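Local coordinates for protein glutamate--tRNA ligase (Elizabethkingia anophelis, PDB 6B1Z) that attaches glutamate to its tRNA in an ATP-dependent reaction, as a class I glutamyl-tRNA synthetase whose catalytic domain is followed by an anticodon-binding domain, at residues Val12-Ala17 and Tyr36-His41; Thr21-Leu26 and Pro279-Asn284; Asn182-Gly187 and Asp335-His340; Arg228-Leu233 and His255-Leu260. All coordinates share one frame; numbering follows the deposited sequence.

Contact 1 of 4, residues Val12-Ala17 and Tyr36-His41; sequences VRVRFA and YLFAKH. With FMT (formic acid), chain C.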
# COMPACT_ATOMS: atom_id res chain seq x y z
N VAL A 12 21.55 14.34 0.21
CA VAL A 12 20.39 13.82 0.92
C VAL A 12 20.48 12.31 1.02
O VAL A 12 20.80 11.61 0.05
CB VAL A 12 19.10 14.26 0.21
CG1 VAL A 12 17.91 13.46 0.67
CG2 VAL A 12 18.88 15.76 0.43
N ARG A 13 20.22 11.78 2.22
CA ARG A 13 20.16 10.33 2.44
C ARG A 13 18.95 10.03 3.31
O ARG A 13 18.84 10.55 4.42
CB ARG A 13 21.45 9.82 3.09
CG ARG A 13 22.67 9.94 2.17
CD ARG A 13 23.97 9.54 2.84
NE ARG A 13 23.93 8.20 3.42
CZ ARG A 13 24.00 7.06 2.74
NH1 ARG A 13 24.10 7.05 1.41
NH2 ARG A 13 23.95 5.91 3.40
N VAL A 14 18.04 9.21 2.79
CA VAL A 14 16.82 8.81 3.49
C VAL A 14 16.83 7.29 3.62
O VAL A 14 17.51 6.59 2.88
CB VAL A 14 15.55 9.28 2.76
CG1 VAL A 14 15.52 10.80 2.66
CG2 VAL A 14 15.46 8.63 1.37
N ARG A 15 16.04 6.78 4.57
CA ARG A 15 15.94 5.33 4.70
C ARG A 15 14.52 4.89 5.00
O ARG A 15 13.81 5.50 5.80
CB ARG A 15 16.91 4.78 5.77
CG ARG A 15 16.44 4.89 7.24
CD ARG A 15 16.19 6.32 7.70
NE ARG A 15 15.99 6.38 9.15
CZ ARG A 15 14.84 6.17 9.78
NH1 ARG A 15 13.73 5.91 9.09
NH2 ARG A 15 14.79 6.24 11.11
N PHE A 16 14.12 3.80 4.35
CA PHE A 16 12.91 3.08 4.68
C PHE A 16 13.32 1.99 5.66
O PHE A 16 14.22 1.19 5.35
CB PHE A 16 12.29 2.51 3.40
CG PHE A 16 10.96 1.84 3.60
CD1 PHE A 16 9.95 2.46 4.32
CD2 PHE A 16 10.71 0.59 3.04
CE1 PHE A 16 8.73 1.85 4.49
CE2 PHE A 16 9.47 -0.03 3.21
CZ PHE A 16 8.49 0.61 3.94
N ALA A 17 12.69 1.98 6.84
CA ALA A 17 13.09 1.10 7.93
C ALA A 17 11.90 0.28 8.39
O ALA A 17 11.40 0.46 9.51
CB ALA A 17 13.69 1.91 9.09
N TYR A 36 11.58 7.72 -1.49
CA TYR A 36 12.15 7.58 -2.83
C TYR A 36 12.05 8.89 -3.60
O TYR A 36 13.03 9.36 -4.18
CB TYR A 36 11.41 6.46 -3.55
CG TYR A 36 11.94 6.11 -4.92
CD1 TYR A 36 13.14 5.43 -5.07
CD2 TYR A 36 11.23 6.45 -6.07
CE1 TYR A 36 13.62 5.10 -6.32
CE2 TYR A 36 11.70 6.12 -7.32
CZ TYR A 36 12.91 5.45 -7.44
OH TYR A 36 13.39 5.13 -8.70
N LEU A 37 10.86 9.50 -3.60
CA LEU A 37 10.66 10.75 -4.32
C LEU A 37 11.56 11.85 -3.78
O LEU A 37 12.15 12.61 -4.55
CB LEU A 37 9.19 11.17 -4.25
CG LEU A 37 8.17 10.25 -4.94
CD1 LEU A 37 6.75 10.78 -4.75
CD2 LEU A 37 8.50 10.10 -6.42
N PHE A 38 11.69 11.93 -2.45
CA PHE A 38 12.53 12.97 -1.86
C PHE A 38 13.99 12.75 -2.23
O PHE A 38 14.69 13.70 -2.60
CB PHE A 38 12.34 13.01 -0.35
CG PHE A 38 13.06 14.15 0.33
CD1 PHE A 38 12.56 15.43 0.28
CD2 PHE A 38 14.25 13.92 1.02
CE1 PHE A 38 13.22 16.48 0.90
CE2 PHE A 38 14.91 14.97 1.64
CZ PHE A 38 14.40 16.23 1.59
N ALA A 39 14.47 11.51 -2.14
CA ALA A 39 15.86 11.24 -2.51
C ALA A 39 16.11 11.52 -3.99
O ALA A 39 17.07 12.20 -4.35
CB ALA A 39 16.22 9.79 -2.17
N LYS A 40 15.23 11.02 -4.86
CA LYS A 40 15.50 11.20 -6.29
C LYS A 40 15.34 12.65 -6.72
O LYS A 40 16.10 13.14 -7.57
CB LYS A 40 14.60 10.28 -7.12
CG LYS A 40 14.89 8.78 -6.95
CD LYS A 40 16.38 8.44 -7.14
CE LYS A 40 16.89 7.52 -6.00
NZ LYS A 40 18.39 7.45 -5.86
N HIS A 41 14.36 13.36 -6.15
CA HIS A 41 14.19 14.78 -6.46
C HIS A 41 15.45 15.57 -6.16
O HIS A 41 15.81 16.51 -6.89
CB HIS A 41 13.01 15.34 -5.65
CG HIS A 41 12.75 16.80 -5.87
ND1 HIS A 41 12.01 17.28 -6.93
CD2 HIS A 41 13.13 17.89 -5.15
CE1 HIS A 41 11.94 18.60 -6.86
NE2 HIS A 41 12.61 18.99 -5.79
C FMT C . 11.68 5.19 12.07
O1 FMT C . 11.50 5.33 10.86
O2 FMT C . 12.45 5.89 12.75
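Val12, just ahead of strand 13-16, and Ala39, in the last turn of helix 26-41, bring their CA atoms to 6.2 Å, and no hydrogen bond crosses between the two segments. Val12, Val14, Phe38 and Ala39 join them through purely apolar contacts. Val12 has CG1 anti to its backbone N (chi1 164°), and its side chain crosses that of Phe38 at about a right angle, with CG1 3.5 Å from Phe38 CE2 and a little farther from CD2. Val14 uses both branches. Its CG1 meets the rim of the same ring near the ring plane, 3.7 Å from Phe38 CD2, while its CG2 sits 3.8 Å from Ala39 CB. The CD2-CE2 side of the phenyl ring is thus gripped by two valines. On the strand's other side Arg15 reaches a bound formic acid, probably from the crystallisation liquor, in a nearly straight two-pronged pair: NH1 to O1 is 2.9 Å, and NH2 to O2 is also 2.9 Å. A carboxyl group held this way is consistent with a place for the substrate's carboxylate, as in other glutamyl-tRNA synthetases. The packing belongs to the beta-alpha-beta unit of strand 13-16, helix 26-41 and strand 45-48 in the class I Rossmann-type domain. Strand 45-48 pairs parallel with strand 13-16, His225 of strand 225-229 meets the Phe38 ring, and Leu37 on the same helix packs on helix 327-333.

Contact 2 of 4, residues Thr21-Leu26 and Pro279-Asn284; sequences TGPLHL and PVFPLN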
# COMPACT_ATOMS: atom_id res chain seq x y z
N THR A 21 8.05 -8.11 10.02
CA THR A 21 7.03 -8.53 10.97
C THR A 21 5.66 -8.70 10.30
O THR A 21 4.63 -8.61 10.96
CB THR A 21 6.93 -7.53 12.13
OG1 THR A 21 6.76 -6.21 11.60
CG2 THR A 21 8.21 -7.57 12.98
N GLY A 22 5.65 -8.95 9.00
CA GLY A 22 4.41 -9.03 8.25
C GLY A 22 4.48 -8.19 6.99
O GLY A 22 5.54 -7.68 6.62
N PRO A 23 3.35 -8.02 6.31
CA PRO A 23 3.36 -7.30 5.04
C PRO A 23 3.35 -5.79 5.23
O PRO A 23 2.98 -5.26 6.28
CB PRO A 23 2.05 -7.75 4.37
CG PRO A 23 1.14 -7.97 5.54
CD PRO A 23 2.01 -8.53 6.65
N LEU A 24 3.75 -5.10 4.16
CA LEU A 24 3.59 -3.65 4.10
C LEU A 24 2.11 -3.28 4.03
O LEU A 24 1.34 -3.87 3.27
CB LEU A 24 4.31 -3.09 2.87
CG LEU A 24 5.83 -3.19 2.84
CD1 LEU A 24 6.33 -2.56 1.56
CD2 LEU A 24 6.44 -2.52 4.07
N HIS A 25 1.72 -2.30 4.84
CA HIS A 25 0.41 -1.68 4.73
C HIS A 25 0.51 -0.45 3.82
O HIS A 25 1.60 -0.05 3.41
CB HIS A 25 -0.11 -1.28 6.12
CG HIS A 25 -0.43 -2.44 7.01
ND1 HIS A 25 -1.71 -2.75 7.41
CD2 HIS A 25 0.38 -3.36 7.59
CE1 HIS A 25 -1.69 -3.81 8.19
NE2 HIS A 25 -0.43 -4.20 8.32
N LEU A 26 -0.64 0.13 3.50
CA LEU A 26 -0.66 1.30 2.62
C LEU A 26 0.17 2.45 3.20
O LEU A 26 0.88 3.14 2.46
CB LEU A 26 -2.10 1.75 2.39
CG LEU A 26 -2.44 2.36 1.04
CD1 LEU A 26 -2.13 1.38 -0.09
CD2 LEU A 26 -3.91 2.74 1.03
N PRO A 279 -8.34 -4.16 -1.24
CA PRO A 279 -7.18 -4.79 -0.60
C PRO A 279 -6.48 -3.81 0.32
O PRO A 279 -6.67 -2.59 0.26
CB PRO A 279 -6.29 -5.21 -1.78
CG PRO A 279 -6.69 -4.33 -2.90
CD PRO A 279 -8.12 -3.92 -2.68
N VAL A 280 -5.66 -4.37 1.20
CA VAL A 280 -4.91 -3.55 2.14
C VAL A 280 -3.40 -3.72 2.00
O VAL A 280 -2.66 -2.85 2.49
CB VAL A 280 -5.34 -3.83 3.59
CG1 VAL A 280 -6.76 -3.32 3.81
CG2 VAL A 280 -5.23 -5.31 3.91
N PHE A 281 -2.92 -4.75 1.32
CA PHE A 281 -1.49 -4.96 1.13
C PHE A 281 -1.15 -4.90 -0.36
O PHE A 281 -2.00 -5.25 -1.19
CB PHE A 281 -1.08 -6.33 1.69
CG PHE A 281 -1.56 -6.57 3.10
CD1 PHE A 281 -1.38 -5.61 4.09
CD2 PHE A 281 -2.22 -7.74 3.42
CE1 PHE A 281 -1.83 -5.83 5.39
CE2 PHE A 281 -2.68 -7.97 4.72
CZ PHE A 281 -2.48 -7.02 5.70
N PRO A 282 0.06 -4.46 -0.74
CA PRO A 282 0.38 -4.41 -2.18
C PRO A 282 0.39 -5.78 -2.84
O PRO A 282 -0.04 -5.91 -3.99
CB PRO A 282 1.77 -3.74 -2.21
CG PRO A 282 2.35 -4.01 -0.83
CD PRO A 282 1.16 -3.93 0.10
N LEU A 283 0.85 -6.82 -2.13
CA LEU A 283 0.98 -8.17 -2.66
C LEU A 283 0.25 -9.14 -1.74
O LEU A 283 0.03 -8.86 -0.56
CB LEU A 283 2.45 -8.59 -2.77
CG LEU A 283 3.47 -7.57 -3.26
CD1 LEU A 283 4.89 -8.16 -3.19
CD2 LEU A 283 3.16 -7.14 -4.67
N ASN A 284 -0.08 -10.30 -2.29
CA ASN A 284 -0.64 -11.40 -1.51
C ASN A 284 0.16 -11.64 -0.24
O ASN A 284 1.39 -11.70 -0.28
CB ASN A 284 -0.64 -12.68 -2.34
CG ASN A 284 -1.88 -12.84 -3.19
OD1 ASN A 284 -2.60 -11.89 -3.46
ND2 ASN A 284 -2.13 -14.07 -3.63
O HOH W 1 -3.04 -1.09 4.40
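Phe281 is the centrepiece, its ring meeting Pro23, Leu24 and His25 at once. Pro23 lays CG over one face, 3.6 Å from the ring centroid and only 7° off the normal, a CH-pi contact with the methylene above the ring centre. On the opposite face sits CG2 of the adjacent Val280, so the phenyl ring is sandwiched between two aliphatic carbons. Its rim is used as well: CE1 of Phe281 points at the face of the His25 imidazole and comes 3.5 Å from His25 CE1, in a T-shaped pair whose planes stand at 89°. Leu24 contributes mainly its carbonyl. That O lies 3.3 Å from Phe281 CD1 and 3.2 Å from Pro282 CD, while Leu24 CB makes a looser contact with the same proline carbon. Beside them one water joins the two backbones, accepting from Leu26 N at 2.8 Å and donating to Val280 O at 2.6 Å. His25 is the N-cap residue of helix 26-41, and with Leu26 it opens HLGG, the counterpart here of the class I HIGH signature, whose usual part is in ATP binding; the loop after helix 270-276 packs against that entrance. Rings and C-H groups do the direct work, and the price is Leu24 O, buried without a hydrogen-bond partner in the model and faced instead by ring carbons of Phe281 and Pro282.

Contact 3 of 4, residues Asn182-Gly187 and Asp335-His340; sequences NDIIRG and DLNKVH. With EDO (1,2-ethanediol), chain R.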
# COMPACT_ATOMS: atom_id res chain seq x y z
N ASN A 182 11.02 20.64 16.00
CA ASN A 182 10.70 21.26 14.73
C ASN A 182 10.59 20.15 13.70
O ASN A 182 11.60 19.54 13.35
CB ASN A 182 11.77 22.28 14.33
CG ASN A 182 11.35 23.15 13.16
OD1 ASN A 182 10.32 22.93 12.55
ND2 ASN A 182 12.16 24.16 12.86
N ASP A 183 9.38 19.90 13.22
CA ASP A 183 9.12 18.85 12.24
C ASP A 183 8.78 19.48 10.89
O ASP A 183 8.09 20.49 10.82
CB ASP A 183 7.94 17.97 12.70
CG ASP A 183 7.77 16.74 11.83
OD1 ASP A 183 6.88 16.75 10.94
OD2 ASP A 183 8.58 15.81 12.02
N ILE A 184 9.26 18.84 9.81
CA ILE A 184 9.01 19.38 8.47
C ILE A 184 7.52 19.42 8.15
O ILE A 184 7.03 20.38 7.54
CB ILE A 184 9.80 18.57 7.42
CG1 ILE A 184 11.30 18.87 7.53
CG2 ILE A 184 9.29 18.87 6.00
CD1 ILE A 184 12.17 17.87 6.73
N ILE A 185 6.77 18.40 8.56
CA ILE A 185 5.33 18.36 8.30
C ILE A 185 4.55 19.10 9.38
O ILE A 185 3.66 19.90 9.08
CB ILE A 185 4.83 16.90 8.22
CG1 ILE A 185 5.66 16.06 7.23
CG2 ILE A 185 3.34 16.87 7.87
CD1 ILE A 185 5.38 16.37 5.81
N ARG A 186 4.85 18.80 10.64
CA ARG A 186 4.00 19.22 11.75
C ARG A 186 4.38 20.58 12.32
O ARG A 186 3.61 21.12 13.12
CB ARG A 186 4.03 18.17 12.85
CG ARG A 186 3.43 16.81 12.43
CD ARG A 186 1.92 16.89 12.25
NE ARG A 186 1.22 17.02 13.52
CZ ARG A 186 0.65 16.01 14.16
NH1 ARG A 186 0.67 14.79 13.63
NH2 ARG A 186 0.03 16.22 15.32
N GLY A 187 5.53 21.13 11.94
CA GLY A 187 5.95 22.44 12.45
C GLY A 187 6.61 22.37 13.81
O GLY A 187 7.11 21.34 14.26
N ASP A 335 7.68 17.91 -3.44
CA ASP A 335 8.17 18.87 -2.46
C ASP A 335 7.62 18.44 -1.11
O ASP A 335 6.41 18.52 -0.87
CB ASP A 335 7.72 20.29 -2.81
CG ASP A 335 8.29 21.34 -1.88
OD1 ASP A 335 8.90 20.98 -0.85
OD2 ASP A 335 8.13 22.53 -2.20
N LEU A 336 8.51 17.96 -0.24
CA LEU A 336 8.10 17.47 1.07
C LEU A 336 7.41 18.56 1.88
O LEU A 336 6.54 18.26 2.71
CB LEU A 336 9.33 16.93 1.80
CG LEU A 336 9.18 16.08 3.05
CD1 LEU A 336 8.31 14.85 2.79
CD2 LEU A 336 10.56 15.70 3.53
N ASN A 337 7.76 19.82 1.63
CA ASN A 337 7.13 20.93 2.33
C ASN A 337 5.69 21.16 1.88
O ASN A 337 4.99 21.97 2.50
CB ASN A 337 7.94 22.22 2.14
CG ASN A 337 9.35 22.12 2.72
OD1 ASN A 337 9.55 21.66 3.85
ND2 ASN A 337 10.33 22.56 1.95
N LYS A 338 5.24 20.48 0.83
CA LYS A 338 3.87 20.55 0.33
C LYS A 338 3.00 19.38 0.78
O LYS A 338 1.82 19.35 0.43
CB LYS A 338 3.88 20.62 -1.21
N VAL A 339 3.56 18.42 1.51
CA VAL A 339 2.75 17.33 2.06
C VAL A 339 1.90 17.88 3.20
O VAL A 339 2.40 18.60 4.07
CB VAL A 339 3.66 16.19 2.52
CG1 VAL A 339 2.86 15.08 3.22
CG2 VAL A 339 4.42 15.61 1.32
N HIS A 340 0.61 17.52 3.21
CA HIS A 340 -0.32 18.09 4.17
C HIS A 340 -0.10 17.54 5.57
O HIS A 340 0.24 16.37 5.75
CB HIS A 340 -1.77 17.81 3.74
CG HIS A 340 -2.13 18.39 2.41
ND1 HIS A 340 -2.07 19.74 2.14
CD2 HIS A 340 -2.57 17.80 1.28
CE1 HIS A 340 -2.45 19.95 0.90
NE2 HIS A 340 -2.76 18.79 0.35
C1 EDO R . 0.66 12.99 5.50
O1 EDO R . 0.86 13.93 6.57
C2 EDO R . -0.51 13.47 4.65
O2 EDO R . -1.70 13.34 5.45
O HOH W 2 2.46 21.04 6.56
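Asp183 OD1 is gripped by two backbone N-H groups of the loop that presses Ile184 and Ile185 against Leu336 and Val339. The bond to Ile185 N makes an Asx turn and the one to Arg186 N an Asx motif. Arg186 N donates at 2.9 Å to the anti lone pair of Asp183 OD1, and Ile185 N comes from above the carboxylate plane. The loop closes the antiparallel hairpin of strands 178-183 and 187-192, and Asp183 and Gly187 exchange both backbone hydrogen bonds across its base. A second Asx turn lies on the facing segment, where Asn337 N donates to Asp335 OD1 at the start of the 3-10 turn 336-338. Between the turns the contact is mostly apolar, with no direct hydrogen bond. Ile184 CG2, anti to its backbone N, reaches 3.5 Å from Asn337 OD1 and 4.1 Å from Leu336 CG. Ile185 sends CD1 to Val339 CB, 3.7 Å away, crossing that valine at a slant, while its CG2 comes 3.8 Å from His340 O. That carbonyl also accepts from O1 of a bound ethanediol at 2.6 Å. The imidazole of His340 turns elsewhere, its NE2 bonded to Ser317. Ile184 O is a ligand of the magnesium ion.

Contact 4 of 4, residues Arg228-Leu233 and His255-Leu260; sequences RGEEWL and HLSLIL. With EDO (1,2-ethanediol), chain R; FMT (formic acid), chain C.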
# COMPACT_ATOMS: atom_id res chain seq x y z
N ARG A 228 8.77 9.45 8.32
CA ARG A 228 8.12 8.31 8.96
C ARG A 228 6.72 8.68 9.42
O ARG A 228 6.31 9.85 9.35
CB ARG A 228 8.97 7.79 10.13
CG ARG A 228 9.10 8.77 11.27
CD ARG A 228 10.15 8.29 12.28
NE ARG A 228 10.19 9.20 13.42
CZ ARG A 228 11.11 9.17 14.38
NH1 ARG A 228 12.11 8.30 14.33
NH2 ARG A 228 11.03 10.04 15.39
N GLY A 229 5.97 7.67 9.89
CA GLY A 229 4.59 7.90 10.32
C GLY A 229 4.47 8.60 11.66
O GLY A 229 5.36 8.53 12.51
N GLU A 230 3.31 9.23 11.87
CA GLU A 230 3.10 9.96 13.12
C GLU A 230 2.98 9.05 14.34
O GLU A 230 2.98 9.56 15.46
CB GLU A 230 1.87 10.87 13.02
CG GLU A 230 0.54 10.15 13.00
CD GLU A 230 -0.65 11.10 13.14
OE1 GLU A 230 -0.63 12.01 14.01
OE2 GLU A 230 -1.63 10.91 12.39
N GLU A 231 2.90 7.72 14.16
CA GLU A 231 2.99 6.83 15.31
C GLU A 231 4.28 7.03 16.08
O GLU A 231 4.33 6.73 17.28
CB GLU A 231 2.85 5.35 14.88
CG GLU A 231 4.04 4.72 14.15
CD GLU A 231 3.97 4.88 12.64
OE1 GLU A 231 3.11 5.67 12.16
OE2 GLU A 231 4.76 4.20 11.92
N TRP A 232 5.32 7.54 15.42
CA TRP A 232 6.61 7.83 16.03
C TRP A 232 6.69 9.22 16.64
O TRP A 232 7.67 9.50 17.35
CB TRP A 232 7.73 7.71 15.00
CG TRP A 232 8.02 6.32 14.58
CD1 TRP A 232 7.61 5.72 13.42
CD2 TRP A 232 8.80 5.35 15.29
NE1 TRP A 232 8.09 4.43 13.38
CE2 TRP A 232 8.82 4.18 14.51
CE3 TRP A 232 9.49 5.37 16.51
CZ2 TRP A 232 9.49 3.03 14.90
CZ3 TRP A 232 10.16 4.21 16.91
CH2 TRP A 232 10.15 3.06 16.10
N LEU A 233 5.73 10.10 16.36
CA LEU A 233 5.85 11.48 16.83
C LEU A 233 5.96 11.60 18.35
O LEU A 233 6.75 12.45 18.81
CB LEU A 233 4.69 12.32 16.30
CG LEU A 233 4.83 13.84 16.47
CD1 LEU A 233 6.06 14.38 15.76
CD2 LEU A 233 3.57 14.51 15.93
N HIS A 255 7.00 13.89 9.90
CA HIS A 255 6.06 12.90 10.40
C HIS A 255 4.76 12.97 9.60
O HIS A 255 4.08 14.00 9.60
CB HIS A 255 5.81 13.09 11.89
CG HIS A 255 6.93 12.60 12.74
ND1 HIS A 255 8.06 13.35 13.00
CD2 HIS A 255 7.12 11.42 13.39
CE1 HIS A 255 8.89 12.66 13.76
NE2 HIS A 255 8.34 11.48 14.01
N LEU A 256 4.44 11.87 8.93
CA LEU A 256 3.27 11.78 8.06
C LEU A 256 2.04 11.35 8.85
O LEU A 256 2.07 10.35 9.57
CB LEU A 256 3.56 10.78 6.94
CG LEU A 256 4.84 11.06 6.15
CD1 LEU A 256 5.20 9.85 5.27
CD2 LEU A 256 4.67 12.31 5.28
N SER A 257 0.95 12.09 8.69
CA SER A 257 -0.27 11.78 9.42
C SER A 257 -0.88 10.48 8.92
O SER A 257 -0.81 10.16 7.73
CB SER A 257 -1.26 12.94 9.28
OG SER A 257 -0.70 14.12 9.85
N LEU A 258 -1.48 9.72 9.84
CA LEU A 258 -2.06 8.43 9.47
C LEU A 258 -3.17 8.61 8.44
O LEU A 258 -3.93 9.58 8.47
CB LEU A 258 -2.62 7.74 10.72
CG LEU A 258 -1.56 7.39 11.78
CD1 LEU A 258 -2.22 6.82 13.03
CD2 LEU A 258 -0.53 6.43 11.23
N ILE A 259 -3.24 7.66 7.51
CA ILE A 259 -4.31 7.63 6.51
C ILE A 259 -5.63 7.37 7.22
O ILE A 259 -5.73 6.49 8.08
CB ILE A 259 -4.00 6.56 5.45
CG1 ILE A 259 -2.69 6.90 4.72
CG2 ILE A 259 -5.18 6.43 4.48
CD1 ILE A 259 -2.13 5.78 3.88
N LEU A 260 -6.64 8.14 6.85
CA LEU A 260 -7.93 8.07 7.53
C LEU A 260 -8.87 7.07 6.84
O LEU A 260 -8.70 6.70 5.68
CB LEU A 260 -8.56 9.46 7.58
CG LEU A 260 -7.70 10.52 8.26
CD1 LEU A 260 -8.35 11.87 8.16
CD2 LEU A 260 -7.45 10.16 9.72
C1 EDO R . 0.66 12.99 5.50
O1 EDO R . 0.86 13.93 6.57
C2 EDO R . -0.51 13.47 4.65
O2 EDO R . -1.70 13.34 5.45
C FMT C . 11.68 5.19 12.07
O1 FMT C . 11.50 5.33 10.86
O2 FMT C . 12.45 5.89 12.75
O HOH W 3 -4.31 11.05 10.81
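Arg228 and His255 face each other on neighbouring parallel strands, and backbone bonds set the register. Leu256 N donates to Arg228 O at 2.8 Å, and Glu230 N to Leu256 O, also at 2.8 Å. Polar side chains add to this. Glu230 has CG in the crowded position between N and the carbonyl carbon (chi1 72°); beyond it the chain is extended, and OE2 lies 2.8 Å from Leu258 N, in a bond of 170°. A water bridges the same OE2 to Leu258 O, and OE1 forms a salt bridge with Arg186. Arg228 lies alongside His255, its guanidinium plane turned 66° from the imidazole; NH2 makes a weak bond to His255 NE2 at 3.3 Å and another hydrogen bond to His239, while ND1 of His255 is bonded to Asp183. Strands 225-229 and 252-256, linked by helix 236-246, form a beta-alpha-beta unit of the class I Rossmann-type domain, and bonding continues past the strand ends, from the 3-10 turn 230-232 to the loop at Leu258. Two small molecules bind here: Arg228 NH1 donates to formic acid O2 at 2.9 Å, with one face of Trp232 over its carbon, and Ser257 N donates to ethanediol O1. Apolar contact comes from Leu233, which makes a CH-pi contact, its CD1 over one face of the His255 ring, 3.6 Å from the centroid, and from Leu258 CG, 3.7 Å from Glu230 CG.

In the fold
All four lie in the class I catalytic domain. Contacts 3 and 4, with centres about 12 Å apart, are the most closely tied: Asp183 OD2 lies 2.7 Å from His255 ND1, a probable hydrogen bond, Arg186 NH1 is 3.1 Å from Glu230 OE1 (salt bridge), and one ethanediol touches both. Contacts 1 and 4 do not touch, yet the formic acid bridges them through Arg15 and Arg228, consistent with a substrate carboxylate site. Packing links the others: Phe16 CZ is 3.7 Å from Leu24 CD2 between contacts 1 and 2, Phe38 CD1 is 3.8 Å from Leu336 CD2 between contacts 1 and 3, and Leu26 C is 4.1 Å from Ile259 CD1 between contacts 2 and 4.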